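Local coordinates for protein shikimate dehydrogenase (NADP(+)) (Thermus thermophilus, PDB 2D5C) that catalyses the reversible NADPH-linked reduction of 3-dehydroshikimate to shikimate, a step in the chorismate pathway that leads to the aromatic amino acids, at residues A5-P10 against W36-E41; V181-P186 against D204-P209; P102-A107 against A132-E137; G117-L122 against A172-N177. One frame throughout, in Å; residues are numbered along the deposited sequence.

Contact 1 (A5-P10 against W36-E41)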
loop_
_atom_site.group_PDB
_atom_site.type_symbol
_atom_site.label_atom_id
_atom_site.label_comp_id
_atom_site.label_asym_id
_atom_site.label_seq_id
_atom_site.Cartn_x
_atom_site.Cartn_y
_atom_site.Cartn_z
ATOM N N ALA A 5 11.036 -6.640 -6.827
ATOM C CA ALA A 5 11.440 -7.884 -7.469
ATOM C C ALA A 5 10.298 -8.500 -8.256
ATOM O O ALA A 5 9.132 -8.184 -8.023
ATOM C CB ALA A 5 11.937 -8.884 -6.414
ATOM N N VAL A 6 10.645 -9.352 -9.217
ATOM C CA VAL A 6 9.650 -10.082 -9.993
ATOM C C VAL A 6 9.894 -11.528 -9.567
ATOM O O VAL A 6 11.019 -12.027 -9.650
ATOM C CB VAL A 6 9.838 -9.941 -11.533
ATOM C CG1 VAL A 6 11.223 -10.439 -11.962
ATOM C CG2 VAL A 6 8.749 -10.733 -12.257
ATOM N N LEU A 7 8.850 -12.180 -9.068
ATOM C CA LEU A 7 8.947 -13.560 -8.610
ATOM C C LEU A 7 8.274 -14.488 -9.614
ATOM O O LEU A 7 7.193 -14.188 -10.122
ATOM C CB LEU A 7 8.267 -13.716 -7.247
ATOM C CG LEU A 7 8.686 -12.756 -6.130
ATOM C CD1 LEU A 7 7.848 -13.027 -4.889
ATOM C CD2 LEU A 7 10.169 -12.919 -5.828
ATOM N N GLY A 8 8.914 -15.618 -9.895
ATOM C CA GLY A 8 8.341 -16.551 -10.843
ATOM C C GLY A 8 9.322 -17.621 -11.276
ATOM O O GLY A 8 10.361 -17.834 -10.646
ATOM N N HIS A 9 8.980 -18.299 -12.359
ATOM C CA HIS A 9 9.817 -19.361 -12.885
ATOM C C HIS A 9 9.339 -19.730 -14.280
ATOM O O HIS A 9 8.239 -20.258 -14.449
ATOM C CB HIS A 9 9.743 -20.587 -11.978
ATOM C CG HIS A 9 10.608 -21.716 -12.436
ATOM N ND1 HIS A 9 11.983 -21.652 -12.408
ATOM C CD2 HIS A 9 10.296 -22.916 -12.977
ATOM C CE1 HIS A 9 12.484 -22.764 -12.916
ATOM N NE2 HIS A 9 11.481 -23.547 -13.270
ATOM N N PRO A 10 10.160 -19.455 -15.305
ATOM C CA PRO A 10 11.483 -18.827 -15.222
ATOM C C PRO A 10 11.395 -17.299 -15.212
ATOM O O PRO A 10 10.482 -16.719 -15.801
ATOM C CB PRO A 10 12.172 -19.351 -16.473
ATOM C CG PRO A 10 11.060 -19.306 -17.464
ATOM C CD PRO A 10 9.875 -19.872 -16.690
ATOM N N TRP A 36 13.889 -12.876 -9.071
ATOM C CA TRP A 36 14.125 -13.922 -8.081
ATOM C C TRP A 36 13.374 -15.192 -8.452
ATOM O O TRP A 36 12.158 -15.273 -8.280
ATOM C CB TRP A 36 13.669 -13.433 -6.703
ATOM C CG TRP A 36 14.138 -14.251 -5.535
ATOM C CD1 TRP A 36 14.747 -15.474 -5.569
ATOM C CD2 TRP A 36 14.015 -13.906 -4.150
ATOM N NE1 TRP A 36 15.009 -15.910 -4.293
ATOM C CE2 TRP A 36 14.569 -14.968 -3.404
ATOM C CE3 TRP A 36 13.488 -12.803 -3.467
ATOM C CZ2 TRP A 36 14.611 -14.958 -2.007
ATOM C CZ3 TRP A 36 13.531 -12.794 -2.077
ATOM C CH2 TRP A 36 14.089 -13.867 -1.363
ATOM N N ASP A 37 14.102 -16.185 -8.956
ATOM C CA ASP A 37 13.487 -17.447 -9.355
ATOM C C ASP A 37 12.707 -18.040 -8.190
ATOM O O ASP A 37 13.274 -18.334 -7.132
ATOM C CB ASP A 37 14.554 -18.443 -9.819
ATOM C CG ASP A 37 13.953 -19.682 -10.450
ATOM O OD1 ASP A 37 13.434 -19.580 -11.582
ATOM O OD2 ASP A 37 13.991 -20.756 -9.812
ATOM N N THR A 38 11.406 -18.217 -8.393
ATOM C CA THR A 38 10.535 -18.748 -7.357
ATOM C C THR A 38 9.568 -19.801 -7.880
ATOM O O THR A 38 8.596 -19.483 -8.568
ATOM C CB THR A 38 9.710 -17.613 -6.696
ATOM O OG1 THR A 38 10.602 -16.650 -6.122
ATOM C CG2 THR A 38 8.813 -18.169 -5.596
ATOM N N PRO A 39 9.844 -21.079 -7.585
ATOM C CA PRO A 39 8.967 -22.163 -8.035
ATOM C C PRO A 39 7.739 -22.186 -7.131
ATOM O O PRO A 39 7.811 -21.777 -5.974
ATOM C CB PRO A 39 9.829 -23.413 -7.848
ATOM C CG PRO A 39 11.229 -22.885 -7.969
ATOM C CD PRO A 39 11.149 -21.618 -7.159
ATOM N N LEU A 40 6.625 -22.685 -7.644
ATOM C CA LEU A 40 5.393 -22.739 -6.864
ATOM C C LEU A 40 5.570 -23.196 -5.409
ATOM O O LEU A 40 5.084 -22.546 -4.475
ATOM C CB LEU A 40 4.381 -23.645 -7.576
ATOM C CG LEU A 40 2.943 -23.124 -7.711
ATOM C CD1 LEU A 40 2.141 -24.139 -8.501
ATOM C CD2 LEU A 40 2.292 -22.887 -6.342
ATOM N N GLU A 41 6.299 -24.292 -5.213
ATOM C CA GLU A 41 6.497 -24.814 -3.863
ATOM C C GLU A 41 7.257 -23.831 -2.972
ATOM O O GLU A 41 7.186 -23.912 -1.742
ATOM C CB GLU A 41 7.232 -26.159 -3.917
ATOM C CG GLU A 41 6.620 -27.259 -3.025
ATOM C CD GLU A 41 5.358 -27.867 -3.624
ATOM O OE1 GLU A 41 4.875 -27.353 -4.661
ATOM O OE2 GLU A 41 4.844 -28.860 -3.066
#

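Contact 2 (V181-P186 against D204-P209)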
loop_
_atom_site.group_PDB
_atom_site.type_symbol
_atom_site.label_atom_id
_atom_site.label_comp_id
_atom_site.label_asym_id
_atom_site.label_seq_id
_atom_site.Cartn_x
_atom_site.Cartn_y
_atom_site.Cartn_z
ATOM N N VAL A 181 1.348 -20.300 -26.305
ATOM C CA VAL A 181 1.746 -20.879 -27.584
ATOM C C VAL A 181 2.526 -19.803 -28.324
ATOM O O VAL A 181 2.070 -18.668 -28.466
ATOM C CB VAL A 181 0.536 -21.310 -28.457
ATOM C CG1 VAL A 181 1.031 -21.852 -29.806
ATOM C CG2 VAL A 181 -0.263 -22.389 -27.751
ATOM N N GLY A 182 3.722 -20.155 -28.774
ATOM C CA GLY A 182 4.532 -19.186 -29.481
ATOM C C GLY A 182 5.713 -18.717 -28.662
ATOM O O GLY A 182 6.674 -18.167 -29.205
ATOM N N LEU A 183 5.650 -18.918 -27.348
ATOM C CA LEU A 183 6.742 -18.505 -26.473
ATOM C C LEU A 183 8.020 -19.258 -26.858
ATOM O O LEU A 183 8.060 -20.488 -26.842
ATOM C CB LEU A 183 6.373 -18.783 -25.012
ATOM C CG LEU A 183 7.409 -18.465 -23.931
ATOM C CD1 LEU A 183 7.755 -16.986 -23.945
ATOM C CD2 LEU A 183 6.841 -18.857 -22.579
ATOM N N GLU A 184 9.049 -18.499 -27.216
ATOM C CA GLU A 184 10.340 -19.049 -27.633
ATOM C C GLU A 184 10.197 -20.162 -28.683
ATOM O O GLU A 184 10.960 -21.129 -28.684
ATOM C CB GLU A 184 11.110 -19.585 -26.411
ATOM C CG GLU A 184 11.054 -18.682 -25.180
ATOM C CD GLU A 184 12.061 -17.548 -25.204
ATOM O OE1 GLU A 184 12.311 -16.985 -26.287
ATOM O OE2 GLU A 184 12.593 -17.210 -24.125
ATOM N N ASP A 185 9.218 -20.034 -29.571
ATOM C CA ASP A 185 9.011 -21.030 -30.616
ATOM C C ASP A 185 8.403 -20.362 -31.859
ATOM O O ASP A 185 7.180 -20.310 -32.020
ATOM C CB ASP A 185 8.092 -22.154 -30.121
ATOM C CG ASP A 185 8.018 -23.313 -31.099
ATOM O OD1 ASP A 185 8.542 -23.177 -32.230
ATOM O OD2 ASP A 185 7.431 -24.359 -30.750
ATOM N N PRO A 186 9.260 -19.838 -32.755
ATOM C CA PRO A 186 8.805 -19.171 -33.982
ATOM C C PRO A 186 7.965 -20.044 -34.909
ATOM O O PRO A 186 7.319 -19.535 -35.832
ATOM C CB PRO A 186 10.116 -18.733 -34.640
ATOM C CG PRO A 186 11.031 -18.525 -33.469
ATOM C CD PRO A 186 10.723 -19.733 -32.618
ATOM N N ASP A 204 -0.555 -9.684 -29.148
ATOM C CA ASP A 204 0.058 -10.887 -28.576
ATOM C C ASP A 204 0.742 -10.509 -27.265
ATOM O O ASP A 204 1.520 -9.559 -27.223
ATOM C CB ASP A 204 1.092 -11.491 -29.555
ATOM C CG ASP A 204 1.429 -12.954 -29.241
ATOM O OD1 ASP A 204 1.208 -13.382 -28.090
ATOM O OD2 ASP A 204 1.934 -13.686 -30.136
ATOM N N LEU A 205 0.428 -11.234 -26.191
ATOM C CA LEU A 205 1.043 -10.976 -24.897
ATOM C C LEU A 205 2.450 -11.581 -24.854
ATOM O O LEU A 205 3.283 -11.153 -24.055
ATOM C CB LEU A 205 0.196 -11.568 -23.757
ATOM C CG LEU A 205 -1.271 -11.138 -23.677
ATOM C CD1 LEU A 205 -1.845 -11.488 -22.301
ATOM C CD2 LEU A 205 -1.375 -9.658 -23.924
ATOM N N VAL A 206 2.694 -12.586 -25.696
ATOM C CA VAL A 206 4.010 -13.220 -25.776
ATOM C C VAL A 206 4.922 -12.224 -26.482
ATOM O O VAL A 206 4.572 -11.712 -27.559
ATOM C CB VAL A 206 3.982 -14.523 -26.619
ATOM C CG1 VAL A 206 5.421 -15.006 -26.902
ATOM C CG2 VAL A 206 3.201 -15.606 -25.887
ATOM N N TYR A 207 6.073 -11.933 -25.878
ATOM C CA TYR A 207 7.024 -11.002 -26.483
ATOM C C TYR A 207 8.424 -11.610 -26.652
ATOM O O TYR A 207 9.402 -10.894 -26.848
ATOM C CB TYR A 207 7.082 -9.688 -25.690
ATOM C CG TYR A 207 7.395 -9.848 -24.222
ATOM C CD1 TYR A 207 8.687 -10.138 -23.792
ATOM C CD2 TYR A 207 6.388 -9.735 -23.264
ATOM C CE1 TYR A 207 8.972 -10.316 -22.439
ATOM C CE2 TYR A 207 6.660 -9.910 -21.915
ATOM C CZ TYR A 207 7.949 -10.201 -21.508
ATOM O OH TYR A 207 8.213 -10.377 -20.172
ATOM N N ARG A 208 8.498 -12.936 -26.572
ATOM C CA ARG A 208 9.742 -13.680 -26.789
ATOM C C ARG A 208 9.416 -14.869 -27.679
ATOM O O ARG A 208 8.904 -15.886 -27.208
ATOM C CB ARG A 208 10.332 -14.194 -25.469
ATOM C CG ARG A 208 11.140 -13.171 -24.689
ATOM C CD ARG A 208 11.896 -13.847 -23.544
ATOM N NE ARG A 208 12.789 -12.928 -22.840
ATOM C CZ ARG A 208 13.885 -12.389 -23.369
ATOM N NH1 ARG A 208 14.235 -12.678 -24.616
ATOM N NH2 ARG A 208 14.629 -11.555 -22.652
ATOM N N PRO A 209 9.696 -14.763 -28.988
ATOM C CA PRO A 209 10.283 -13.641 -29.727
ATOM C C PRO A 209 9.335 -12.439 -29.777
ATOM O O PRO A 209 8.136 -12.591 -29.540
ATOM C CB PRO A 209 10.510 -14.241 -31.104
ATOM C CG PRO A 209 9.333 -15.160 -31.247
ATOM C CD PRO A 209 9.300 -15.845 -29.905
HETATM O O HOH W 1 2.843 -16.228 -29.793
#

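Contact 3 (P102-A107 against A132-E137)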
loop_
_atom_site.group_PDB
_atom_site.type_symbol
_atom_site.label_atom_id
_atom_site.label_comp_id
_atom_site.label_asym_id
_atom_site.label_seq_id
_atom_site.Cartn_x
_atom_site.Cartn_y
_atom_site.Cartn_z
ATOM N N PRO A 102 -5.816 -3.230 -16.313
ATOM C CA PRO A 102 -5.800 -1.818 -16.710
ATOM C C PRO A 102 -4.648 -1.506 -17.674
ATOM O O PRO A 102 -4.778 -0.650 -18.549
ATOM C CB PRO A 102 -5.668 -1.087 -15.373
ATOM C CG PRO A 102 -4.940 -2.085 -14.509
ATOM C CD PRO A 102 -5.636 -3.368 -14.860
ATOM N N GLY A 103 -3.540 -2.217 -17.513
ATOM C CA GLY A 103 -2.389 -2.007 -18.382
ATOM C C GLY A 103 -2.736 -2.346 -19.820
ATOM O O GLY A 103 -2.326 -1.666 -20.766
ATOM N N PHE A 104 -3.512 -3.408 -19.996
ATOM C CA PHE A 104 -3.910 -3.819 -21.340
ATOM C C PHE A 104 -4.717 -2.719 -22.060
ATOM O O PHE A 104 -4.450 -2.391 -23.214
ATOM C CB PHE A 104 -4.721 -5.113 -21.253
ATOM C CG PHE A 104 -5.186 -5.613 -22.579
ATOM C CD1 PHE A 104 -4.314 -6.286 -23.423
ATOM C CD2 PHE A 104 -6.492 -5.396 -22.989
ATOM C CE1 PHE A 104 -4.744 -6.735 -24.667
ATOM C CE2 PHE A 104 -6.927 -5.839 -24.228
ATOM C CZ PHE A 104 -6.046 -6.511 -25.065
ATOM N N LEU A 105 -5.704 -2.140 -21.380
ATOM C CA LEU A 105 -6.509 -1.086 -21.982
ATOM C C LEU A 105 -5.656 0.149 -22.312
ATOM O O LEU A 105 -5.843 0.767 -23.358
ATOM C CB LEU A 105 -7.671 -0.694 -21.050
ATOM C CG LEU A 105 -8.756 -1.753 -20.826
ATOM C CD1 LEU A 105 -9.873 -1.203 -19.926
ATOM C CD2 LEU A 105 -9.328 -2.162 -22.173
ATOM N N GLU A 106 -4.715 0.488 -21.434
ATOM C CA GLU A 106 -3.852 1.648 -21.677
ATOM C C GLU A 106 -2.981 1.375 -22.904
ATOM O O GLU A 106 -2.792 2.258 -23.747
ATOM C CB GLU A 106 -2.947 1.914 -20.471
ATOM C CG GLU A 106 -3.670 2.193 -19.153
ATOM C CD GLU A 106 -4.252 3.594 -19.069
ATOM O OE1 GLU A 106 -4.465 4.068 -17.932
ATOM O OE2 GLU A 106 -4.502 4.220 -20.123
ATOM N N ALA A 107 -2.461 0.153 -22.999
ATOM C CA ALA A 107 -1.617 -0.238 -24.134
ATOM C C ALA A 107 -2.404 -0.177 -25.442
ATOM O O ALA A 107 -1.886 0.282 -26.466
ATOM C CB ALA A 107 -1.057 -1.645 -23.918
ATOM N N ALA A 132 -9.762 -10.478 -20.635
ATOM C CA ALA A 132 -11.207 -10.573 -20.782
ATOM C C ALA A 132 -11.892 -9.594 -19.821
ATOM O O ALA A 132 -12.864 -8.928 -20.184
ATOM C CB ALA A 132 -11.678 -12.021 -20.503
ATOM N N PHE A 133 -11.385 -9.509 -18.591
ATOM C CA PHE A 133 -11.940 -8.599 -17.593
ATOM C C PHE A 133 -11.827 -7.146 -18.054
ATOM O O PHE A 133 -12.774 -6.364 -17.945
ATOM C CB PHE A 133 -11.204 -8.772 -16.261
ATOM C CG PHE A 133 -11.732 -7.895 -15.150
ATOM C CD1 PHE A 133 -11.307 -6.575 -15.021
ATOM C CD2 PHE A 133 -12.661 -8.391 -14.242
ATOM C CE1 PHE A 133 -11.805 -5.767 -14.001
ATOM C CE2 PHE A 133 -13.161 -7.584 -13.219
ATOM C CZ PHE A 133 -12.726 -6.272 -13.108
ATOM N N ALA A 134 -10.665 -6.792 -18.585
ATOM C CA ALA A 134 -10.435 -5.440 -19.065
ATOM C C ALA A 134 -11.331 -5.092 -20.252
ATOM O O ALA A 134 -11.916 -3.999 -20.297
ATOM C CB ALA A 134 -8.971 -5.276 -19.447
ATOM N N LEU A 135 -11.446 -6.004 -21.220
ATOM C CA LEU A 135 -12.278 -5.737 -22.389
ATOM C C LEU A 135 -13.742 -5.653 -21.992
ATOM O O LEU A 135 -14.511 -4.921 -22.611
ATOM C CB LEU A 135 -12.101 -6.827 -23.444
ATOM C CG LEU A 135 -10.713 -6.886 -24.069
ATOM C CD1 LEU A 135 -10.636 -8.079 -24.998
ATOM C CD2 LEU A 135 -10.441 -5.595 -24.831
ATOM N N ARG A 136 -14.126 -6.400 -20.957
ATOM C CA ARG A 136 -15.518 -6.367 -20.490
ATOM C C ARG A 136 -15.772 -5.003 -19.848
ATOM O O ARG A 136 -16.825 -4.376 -20.053
ATOM C CB ARG A 136 -15.778 -7.473 -19.449
ATOM C CG ARG A 136 -17.262 -7.532 -19.005
ATOM C CD ARG A 136 -17.506 -8.450 -17.798
ATOM N NE ARG A 136 -16.950 -7.918 -16.552
ATOM C CZ ARG A 136 -17.338 -8.306 -15.339
ATOM N NH1 ARG A 136 -18.285 -9.226 -15.211
ATOM N NH2 ARG A 136 -16.783 -7.774 -14.250
ATOM N N GLU A 137 -14.798 -4.544 -19.074
ATOM C CA GLU A 137 -14.905 -3.268 -18.379
ATOM C C GLU A 137 -15.008 -2.130 -19.384
ATOM O O GLU A 137 -15.695 -1.125 -19.139
ATOM C CB GLU A 137 -13.693 -3.070 -17.471
ATOM C CG GLU A 137 -13.658 -1.736 -16.739
ATOM C CD GLU A 137 -12.553 -1.683 -15.698
ATOM O OE1 GLU A 137 -11.500 -2.318 -15.919
ATOM O OE2 GLU A 137 -12.735 -0.999 -14.668
#

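Contact 4 (G117-L122 against A172-N177)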
loop_
_atom_site.group_PDB
_atom_site.type_symbol
_atom_site.label_atom_id
_atom_site.label_comp_id
_atom_site.label_asym_id
_atom_site.label_seq_id
_atom_site.Cartn_x
_atom_site.Cartn_y
_atom_site.Cartn_z
ATOM N N GLY A 117 -15.428 -4.694 -30.943
ATOM C CA GLY A 117 -15.548 -6.134 -30.836
ATOM C C GLY A 117 -16.242 -6.692 -32.059
ATOM O O GLY A 117 -16.488 -5.959 -33.022
ATOM N N PRO A 118 -16.566 -7.991 -32.067
ATOM C CA PRO A 118 -16.304 -8.942 -30.981
ATOM C C PRO A 118 -14.804 -9.100 -30.773
ATOM O O PRO A 118 -14.041 -9.138 -31.738
ATOM C CB PRO A 118 -16.926 -10.238 -31.499
ATOM C CG PRO A 118 -17.985 -9.771 -32.433
ATOM C CD PRO A 118 -17.314 -8.640 -33.151
ATOM N N ALA A 119 -14.393 -9.189 -29.514
ATOM C CA ALA A 119 -12.985 -9.359 -29.166
ATOM C C ALA A 119 -12.829 -10.792 -28.670
ATOM O O ALA A 119 -13.492 -11.190 -27.717
ATOM C CB ALA A 119 -12.608 -8.381 -28.061
ATOM N N LEU A 120 -11.959 -11.568 -29.317
ATOM C CA LEU A 120 -11.736 -12.960 -28.911
ATOM C C LEU A 120 -10.410 -13.105 -28.178
ATOM O O LEU A 120 -9.349 -12.770 -28.705
ATOM C CB LEU A 120 -11.746 -13.890 -30.131
ATOM C CG LEU A 120 -11.314 -15.350 -29.893
ATOM C CD1 LEU A 120 -12.215 -16.036 -28.862
ATOM C CD2 LEU A 120 -11.347 -16.096 -31.213
ATOM N N VAL A 121 -10.482 -13.600 -26.952
ATOM C CA VAL A 121 -9.301 -13.812 -26.133
ATOM C C VAL A 121 -8.973 -15.308 -26.187
ATOM O O VAL A 121 -9.812 -16.146 -25.857
ATOM C CB VAL A 121 -9.561 -13.394 -24.673
ATOM C CG1 VAL A 121 -8.270 -13.562 -23.838
ATOM C CG2 VAL A 121 -10.055 -11.933 -24.633
ATOM N N LEU A 122 -7.781 -15.630 -26.669
ATOM C CA LEU A 122 -7.358 -17.017 -26.737
ATOM C C LEU A 122 -6.586 -17.308 -25.459
ATOM O O LEU A 122 -5.577 -16.659 -25.184
ATOM C CB LEU A 122 -6.457 -17.247 -27.947
ATOM C CG LEU A 122 -7.031 -16.839 -29.305
ATOM C CD1 LEU A 122 -5.969 -17.191 -30.357
ATOM C CD2 LEU A 122 -8.359 -17.544 -29.604
ATOM N N ALA A 172 -14.079 -12.475 -35.400
ATOM C CA ALA A 172 -13.676 -11.509 -34.384
ATOM C C ALA A 172 -13.047 -10.299 -35.061
ATOM O O ALA A 172 -12.522 -10.414 -36.170
ATOM C CB ALA A 172 -12.669 -12.141 -33.429
ATOM N N ARG A 173 -13.110 -9.148 -34.395
ATOM C CA ARG A 173 -12.513 -7.919 -34.917
ATOM C C ARG A 173 -11.235 -7.600 -34.162
ATOM O O ARG A 173 -10.382 -6.848 -34.641
ATOM C CB ARG A 173 -13.495 -6.748 -34.805
ATOM C CG ARG A 173 -14.528 -6.760 -35.906
ATOM C CD ARG A 173 -13.867 -6.531 -37.268
ATOM N NE ARG A 173 -14.609 -7.163 -38.356
ATOM C CZ ARG A 173 -14.386 -8.396 -38.803
ATOM N NH1 ARG A 173 -13.432 -9.145 -38.265
ATOM N NH2 ARG A 173 -15.127 -8.889 -39.788
ATOM N N LEU A 174 -11.111 -8.164 -32.963
ATOM C CA LEU A 174 -9.923 -7.981 -32.146
ATOM C C LEU A 174 -9.569 -9.373 -31.639
ATOM O O LEU A 174 -10.393 -10.038 -31.020
ATOM C CB LEU A 174 -10.201 -7.072 -30.954
ATOM C CG LEU A 174 -9.040 -6.934 -29.965
ATOM C CD1 LEU A 174 -7.807 -6.378 -30.679
ATOM C CD2 LEU A 174 -9.458 -6.038 -28.816
ATOM N N LEU A 175 -8.351 -9.811 -31.909
ATOM C CA LEU A 175 -7.915 -11.131 -31.481
ATOM C C LEU A 175 -6.717 -10.950 -30.555
ATOM O O LEU A 175 -5.751 -10.279 -30.912
ATOM C CB LEU A 175 -7.525 -11.945 -32.726
ATOM C CG LEU A 175 -7.092 -13.396 -32.592
ATOM C CD1 LEU A 175 -8.178 -14.228 -31.917
ATOM C CD2 LEU A 175 -6.793 -13.915 -33.998
ATOM N N VAL A 176 -6.773 -11.542 -29.362
ATOM C CA VAL A 176 -5.674 -11.406 -28.415
ATOM C C VAL A 176 -5.109 -12.762 -28.022
ATOM O O VAL A 176 -5.851 -13.639 -27.577
ATOM C CB VAL A 176 -6.134 -10.688 -27.106
ATOM C CG1 VAL A 176 -4.966 -10.545 -26.147
ATOM C CG2 VAL A 176 -6.704 -9.318 -27.429
ATOM N N ASN A 177 -3.812 -12.958 -28.215
ATOM C CA ASN A 177 -3.242 -14.231 -27.791
ATOM C C ASN A 177 -2.803 -14.132 -26.344
ATOM O O ASN A 177 -1.860 -13.408 -26.030
ATOM C CB ASN A 177 -2.032 -14.645 -28.627
ATOM C CG ASN A 177 -1.371 -15.896 -28.074
ATOM O OD1 ASN A 177 -2.059 -16.847 -27.687
ATOM N ND2 ASN A 177 -0.039 -15.907 -28.039
#

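Contact 1 (A5-P10 against W36-E41)
Two backbone hydrogen bonds join the ends of strands 2-8 and 31-37, which run parallel here. Trp36 N donates to Val6 O at 3.0 Å, almost along the C=O axis. Two residues further on, Thr38 N donates to Gly8 O at 2.5 Å, in the plane of that carbonyl, a very short bond. Between these two lies Gly8 N, a buried donor with no partner in the model.

The polar side-chain link is the pair His9 and Asp37. Both reach out with CG anti to the backbone N (chi1 -179° and -171°) and lie side by side. His9 ND1 donates to Asp37 OD1 at 2.7 Å, with the oxygen in the ring plane and using its syn lone pair, while the carboxylate is turned 73° from the ring. Such a bond fixes the ring's rotation and would probably favour a protonated imidazole. Within segment 36-41, Thr38 OG1 donates to Trp36 O at 3.0 Å from above the carbonyl plane, and it is also hydrogen-bonded to Arg46 NE.

Apolar packing falls to the branched Leu7, which puts CD2 against the CB methylene of Trp36 at 3.6 Å, the two side chains pointing the same way; CD2 also lies near Thr38 OG1.

The Val6 side chain points away from 36-41 and touches the bound shikimate. The whole is the strand pairing of a beta-alpha-beta unit, strand 2-8, helix 16-26, strand 31-37, in the shikimate-binding domain.

Contact 2 (V181-P186 against D204-P209)
Glu184 N donates to Arg208 O at 2.6 Å, a short and nearly straight bond that ties two irregular loops together although the donor stands somewhat above the carbonyl plane. Around it the Glu184 side chain, bent at chi2 (-82°), folds back to run alongside Arg208. Its OE1 lies 3.5 Å from Arg208 CB, so the carboxylate meets the aliphatic stem, and the charges attract only at longer range. The guanidinium is engaged elsewhere, with NH2 bonded to His13 O.

Val206 turns CG1 against Leu183 CA at 3.8 Å. Pro209, after a cis peptide bond, brings CD to 3.6 Å from Gly182 O. Gly182 suits its place because, with its phi of 108°, any side chain would collide with the carbonyl O of Val181.

The second shell is polar. Asp204 OD1 accepts from Val206 N at 2.9 Å, closing an Asx turn, and a water donates to both Val181 O and Asp204 OD2. Asn177 and Thr212 also hold that carboxylate, which would probably stabilise it in its charged form. The turn contains Leu205, which binds NADP(+), and is followed by Tyr207, which binds shikimate: a loop at the C-terminal end of a Rossmann-type sheet, bordering the active site.

Contact 3 (P102-A107 against A132-E137)
Helices 100-110 and 126-137 pack beside the parallel sheet of the Rossmann-type NADP-binding domain. Their short segments cross at -61°, with axes 8.7 Å apart at the closest point. Ala134, small and facing the other helix, leaves room for Leu105: its methyl is a low bump against which the branched end of Leu105 settles.

Leu105 is the main protrusion. With CG anti to the carbonyl carbon (chi1 -67°), it lays its two methyls on the carbonyl O of Ala134. Leu105 CG sits 3.8 Å from Ala134 CB, while its CD1 lies 3.5 Å from Ala134 O, so the branched end rests over a carbonyl as well as against a side chain. An alanine here would remove CG and both methyls, and would probably leave Ala134 without its main partner in this contact and the grip between the helices looser.

Phe104, one residue earlier, projects deeper toward the sheet. CG anti to the backbone N (chi1 180°) directs the flat ring toward Leu135, which it crosses obliquely. A broad, rigid, apolar ring suits this buried position, where it also touches Val176 of strand 174-177 and Met231 of helix 229-244. Leu135, in turn, reaches down from its own helix toward Leu174 of the same strand. The two side chains meet at the ring's rim: Leu135 CD2 lies in the ring plane, 3.6 Å from Phe104 CE2.

Contact 4 (G117-L122 against A172-N177)
Leu120 and Leu175 lie side by side on one face of a parallel strand pair, both with CG anti to the backbone N (chi1 171° and -177°), Leu120 CD2 3.7 Å from Leu175 CD1. Leu122, with CG anti to the carbonyl carbon (chi1 -55°), leans back to cross Leu175 obliquely, its CG 3.9 Å from Leu175 CD1. That methyl thus sits between two leucines, while Ala172 CB backs Leu120 CB at 3.8 Å. A serine in place of Leu122 would take away CG and both methyls, put a hydroxyl in an apolar setting, and would probably disturb the packing round Leu175 CD1.

The face bearing Ala119, Val121, Leu174 and Val176 is turned to helix 126-137; strand pairing sets Ala119 CB 4.0 Å from Leu174 CB, and the small methyl leaves room for Leu135 of that helix.

Between the faces, Leu120 N donates to Leu174 O at 2.8 Å and Leu122 N to Val176 O at 2.9 Å. Pro118 O accepts from Arg173 N and weakly from Leu174 N.

As in a Rossmann-fold sheet, backbone N-H and C=O groups between the strands pair with each other and the faces are largely apolar, Asn177, bonded to Thr179, excepted; strand 119-122 leads directly to Gly123, first of the NADP(+)-binding residues.

How the contacts relate
Contact 1 belongs to the substrate-binding domain and its mixed sheet; contact 4 lies in the parallel sheet of the NADP-binding domain, their centres about 30 Å apart. Along the chain contact 1 closes first, contacts 3 and 4 interleave, and contact 2 comes last. Contacts 3 and 4 have centres about 12 Å apart: the helix pair of contact 3 packs on contact 4's strands, with Leu135 over Ala119. Contacts 2 and 4 touch at Asn177. Contacts 1 and 2 do not touch, their nearest atoms being about 7 Å apart, yet each holds a residue of the shikimate pocket, Val6 and Tyr207, so the substrate lies between both domains.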